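Local coordinates for protein cysteine hydrolase (Vibrio cholerae, PDB 6V98) that is a type VI secretion system effector, probably a cysteine hydrolase related to clan CA peptidases that acts on a target in attacked cells, at residues Arg112-Leu118 with Glu187-Asp193. Residues are numbered along the deposited sequence; the frame is centred on the assembly and turned at random.
Sequences RISGVVL and EIDLDYD. With CA (calcium ion), chain C.
Strands 113-118 and 188-193 are antiparallel neighbours in the seven-stranded sheet of this TseH-like domain, consistent with clan CA, between strands 5-12 and 198-202. Ile113 and Tyr192 form a hydrogen-bonded pair, with Ile113 N to Tyr192 O at 2.9 Å and a nearly straight N-H...O angle of 165°. Gly115 and Leu190 form the next such pair. Leu190 N lies well above the carbonyl plane of Gly115, 2.9 Å from its O; Gln184 NE2 also bonds to that oxygen.

Ile113, Leu190 and Tyr192 point to one face of the sheet, where helix 93-107 packs on Ile113 and Tyr192. Ile113 CD1 meets Tyr192 CD2 at 3.9 Å, an oblique approach to the ring. With CG anti to the backbone N (chi1 166°), the Tyr192 ring sits beside Ile113, and its OH is hydrogen-bonded to Asn197 OD1. Leu190 CB rests against the backbone of Gly115, which has no side chain.

Ser114, Val116, Asp189 and Asp191 line the other face. One water links Asp191 OD1 to Ser114 OG; another, in the guanidinium plane, links it to Arg112 NH1 and donates to Ile113 O, 2.7 Å away. Arg112 NE makes a salt bridge to Asp14. At the far end, Glu187 CB packs on Val116 CB at 3.9 Å. The Glu187 chain is bent (chi2 -76°), and the methyl CD2 of Leu118 lies against the flat face of its carboxylate. A third water joins OE1 to Val117 O and Ile188 N.

Glu187 O and Asp189 OD1 bind calcium at 2.3 and 2.4 Å, with two waters and the backbone oxygens of Gln184 and Glu203. The ion thus ties them to Gln184, in helix 176-184, and to the C-terminal Glu203, and its positive charge probably offsets the repulsion between Glu187 O and Asp189 OD1, 3.1 Å apart.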
loop_
_atom_site.group_PDB
_atom_site.type_symbol
_atom_site.label_atom_id
_atom_site.label_comp_id
_atom_site.label_asym_id
_atom_site.label_seq_id
_atom_site.Cartn_x
_atom_site.Cartn_y
_atom_site.Cartn_z
ATOM N N ARG A 112 3.797 13.632 0.386
ATOM C CA ARG A 112 4.694 12.850 -0.453
ATOM C C ARG A 112 4.560 11.365 -0.140
ATOM O O ARG A 112 4.055 10.964 0.912
ATOM C CB ARG A 112 6.156 13.285 -0.264
ATOM C CG ARG A 112 6.796 12.832 1.054
ATOM C CD ARG A 112 8.156 13.486 1.281
ATOM N NE ARG A 112 8.720 13.197 2.607
ATOM C CZ ARG A 112 9.596 12.224 2.855
ATOM N NH1 ARG A 112 10.010 11.420 1.877
ATOM N NH2 ARG A 112 10.067 12.050 4.083
ATOM N N ILE A 113 5.043 10.546 -1.072
ATOM C CA ILE A 113 4.991 9.093 -0.962
ATOM C C ILE A 113 6.414 8.562 -0.963
ATOM O O ILE A 113 7.244 9.007 -1.763
ATOM C CB ILE A 113 4.173 8.480 -2.112
ATOM C CG1 ILE A 113 2.707 8.901 -1.989
ATOM C CG2 ILE A 113 4.349 6.935 -2.166
ATOM C CD1 ILE A 113 1.826 8.422 -3.099
ATOM N N SER A 114 6.706 7.649 -0.038
ATOM C CA SER A 114 7.873 6.778 -0.103
ATOM C C SER A 114 7.378 5.365 -0.376
ATOM O O SER A 114 6.522 4.873 0.356
ATOM C CB SER A 114 8.662 6.804 1.212
ATOM O OG SER A 114 9.165 8.095 1.511
ATOM N N GLY A 115 7.906 4.707 -1.420
ATOM C CA GLY A 115 7.433 3.384 -1.773
ATOM C C GLY A 115 8.559 2.456 -2.192
ATOM O O GLY A 115 9.719 2.858 -2.311
ATOM N N VAL A 116 8.195 1.191 -2.380
ATOM C CA VAL A 116 9.047 0.209 -3.042
ATOM C C VAL A 116 8.225 -0.443 -4.137
ATOM O O VAL A 116 6.995 -0.523 -4.047
ATOM C CB VAL A 116 9.604 -0.865 -2.072
ATOM C CG1 VAL A 116 10.546 -0.225 -1.069
ATOM C CG2 VAL A 116 8.455 -1.626 -1.366
ATOM N N VAL A 117 8.907 -0.935 -5.166
ATOM C CA VAL A 117 8.246 -1.581 -6.292
ATOM C C VAL A 117 8.659 -3.043 -6.293
ATOM O O VAL A 117 9.831 -3.368 -6.515
ATOM C CB VAL A 117 8.591 -0.902 -7.622
ATOM C CG1 VAL A 117 7.858 -1.578 -8.750
ATOM C CG2 VAL A 117 8.242 0.600 -7.560
ATOM N N LEU A 118 7.696 -3.928 -6.059
ATOM C CA LEU A 118 7.932 -5.360 -5.964
ATOM C C LEU A 118 7.295 -6.043 -7.160
ATOM O O LEU A 118 6.252 -5.608 -7.649
ATOM C CB LEU A 118 7.327 -5.930 -4.677
ATOM C CG LEU A 118 7.599 -5.158 -3.395
ATOM C CD1 LEU A 118 6.835 -5.780 -2.258
ATOM C CD2 LEU A 118 9.100 -5.114 -3.115
ATOM N N GLU A 187 15.137 -3.002 -2.084
ATOM C CA GLU A 187 14.186 -3.005 -3.189
ATOM C C GLU A 187 14.299 -1.699 -3.956
ATOM O O GLU A 187 14.921 -0.738 -3.497
ATOM C CB GLU A 187 12.733 -3.171 -2.712
ATOM C CG GLU A 187 12.490 -4.275 -1.712
ATOM C CD GLU A 187 12.499 -5.651 -2.349
ATOM O OE1 GLU A 187 12.460 -5.733 -3.596
ATOM O OE2 GLU A 187 12.544 -6.645 -1.602
ATOM N N ILE A 188 13.683 -1.688 -5.141
ATOM C CA ILE A 188 13.565 -0.478 -5.954
ATOM C C ILE A 188 12.792 0.579 -5.176
ATOM O O ILE A 188 11.734 0.291 -4.613
ATOM C CB ILE A 188 12.860 -0.820 -7.276
ATOM C CG1 ILE A 188 13.722 -1.774 -8.116
ATOM C CG2 ILE A 188 12.485 0.435 -8.053
ATOM C CD1 ILE A 188 14.964 -1.115 -8.692
ATOM N N ASP A 189 13.310 1.815 -5.162
ATOM C CA ASP A 189 12.693 2.933 -4.450
ATOM C C ASP A 189 11.709 3.681 -5.334
ATOM O O ASP A 189 11.961 3.898 -6.519
ATOM C CB ASP A 189 13.740 3.948 -3.993
ATOM C CG ASP A 189 14.529 3.492 -2.802
ATOM O OD1 ASP A 189 14.754 2.274 -2.664
ATOM O OD2 ASP A 189 14.937 4.375 -2.012
ATOM N N LEU A 190 10.627 4.154 -4.731
ATOM C CA LEU A 190 9.697 5.065 -5.386
ATOM C C LEU A 190 9.564 6.299 -4.509
ATOM O O LEU A 190 9.332 6.177 -3.303
ATOM C CB LEU A 190 8.325 4.407 -5.600
ATOM C CG LEU A 190 7.211 5.257 -6.199
ATOM C CD1 LEU A 190 7.664 5.824 -7.523
ATOM C CD2 LEU A 190 5.940 4.452 -6.372
ATOM N N ASP A 191 9.755 7.472 -5.104
ATOM C CA ASP A 191 9.542 8.740 -4.417
ATOM C C ASP A 191 8.592 9.590 -5.245
ATOM O O ASP A 191 8.747 9.692 -6.467
ATOM C CB ASP A 191 10.866 9.477 -4.191
ATOM C CG ASP A 191 11.680 8.869 -3.061
ATOM O OD1 ASP A 191 11.407 9.202 -1.888
ATOM O OD2 ASP A 191 12.578 8.047 -3.350
ATOM N N TYR A 192 7.605 10.194 -4.587
ATOM C CA TYR A 192 6.632 11.021 -5.280
ATOM C C TYR A 192 6.346 12.240 -4.424
ATOM O O TYR A 192 6.119 12.110 -3.219
ATOM C CB TYR A 192 5.330 10.255 -5.563
ATOM C CG TYR A 192 4.190 11.154 -5.980
ATOM C CD1 TYR A 192 4.098 11.633 -7.279
ATOM C CD2 TYR A 192 3.198 11.525 -5.075
ATOM C CE1 TYR A 192 3.047 12.457 -7.671
ATOM C CE2 TYR A 192 2.144 12.356 -5.460
ATOM C CZ TYR A 192 2.080 12.818 -6.755
ATOM O OH TYR A 192 1.040 13.635 -7.145
ATOM N N ASP A 193 6.363 13.418 -5.036
ATOM C CA ASP A 193 5.984 14.644 -4.345
ATOM C C ASP A 193 4.665 15.150 -4.904
ATOM O O ASP A 193 4.530 15.336 -6.119
ATOM C CB ASP A 193 7.059 15.722 -4.478
ATOM C CG ASP A 193 6.682 16.997 -3.749
ATOM O OD1 ASP A 193 6.670 16.982 -2.499
ATOM O OD2 ASP A 193 6.375 18.000 -4.428
HETATM CA CA CA C . 16.561 0.791 -2.862
HETATM O O HOH W 1 9.253 10.781 -1.211
HETATM O O HOH W 2 11.626 7.547 0.275
HETATM O O HOH W 3 12.524 -4.148 -5.755
HETATM O O HOH W 4 18.246 -0.832 -2.802
HETATM O O HOH W 5 18.132 2.096 -1.527
#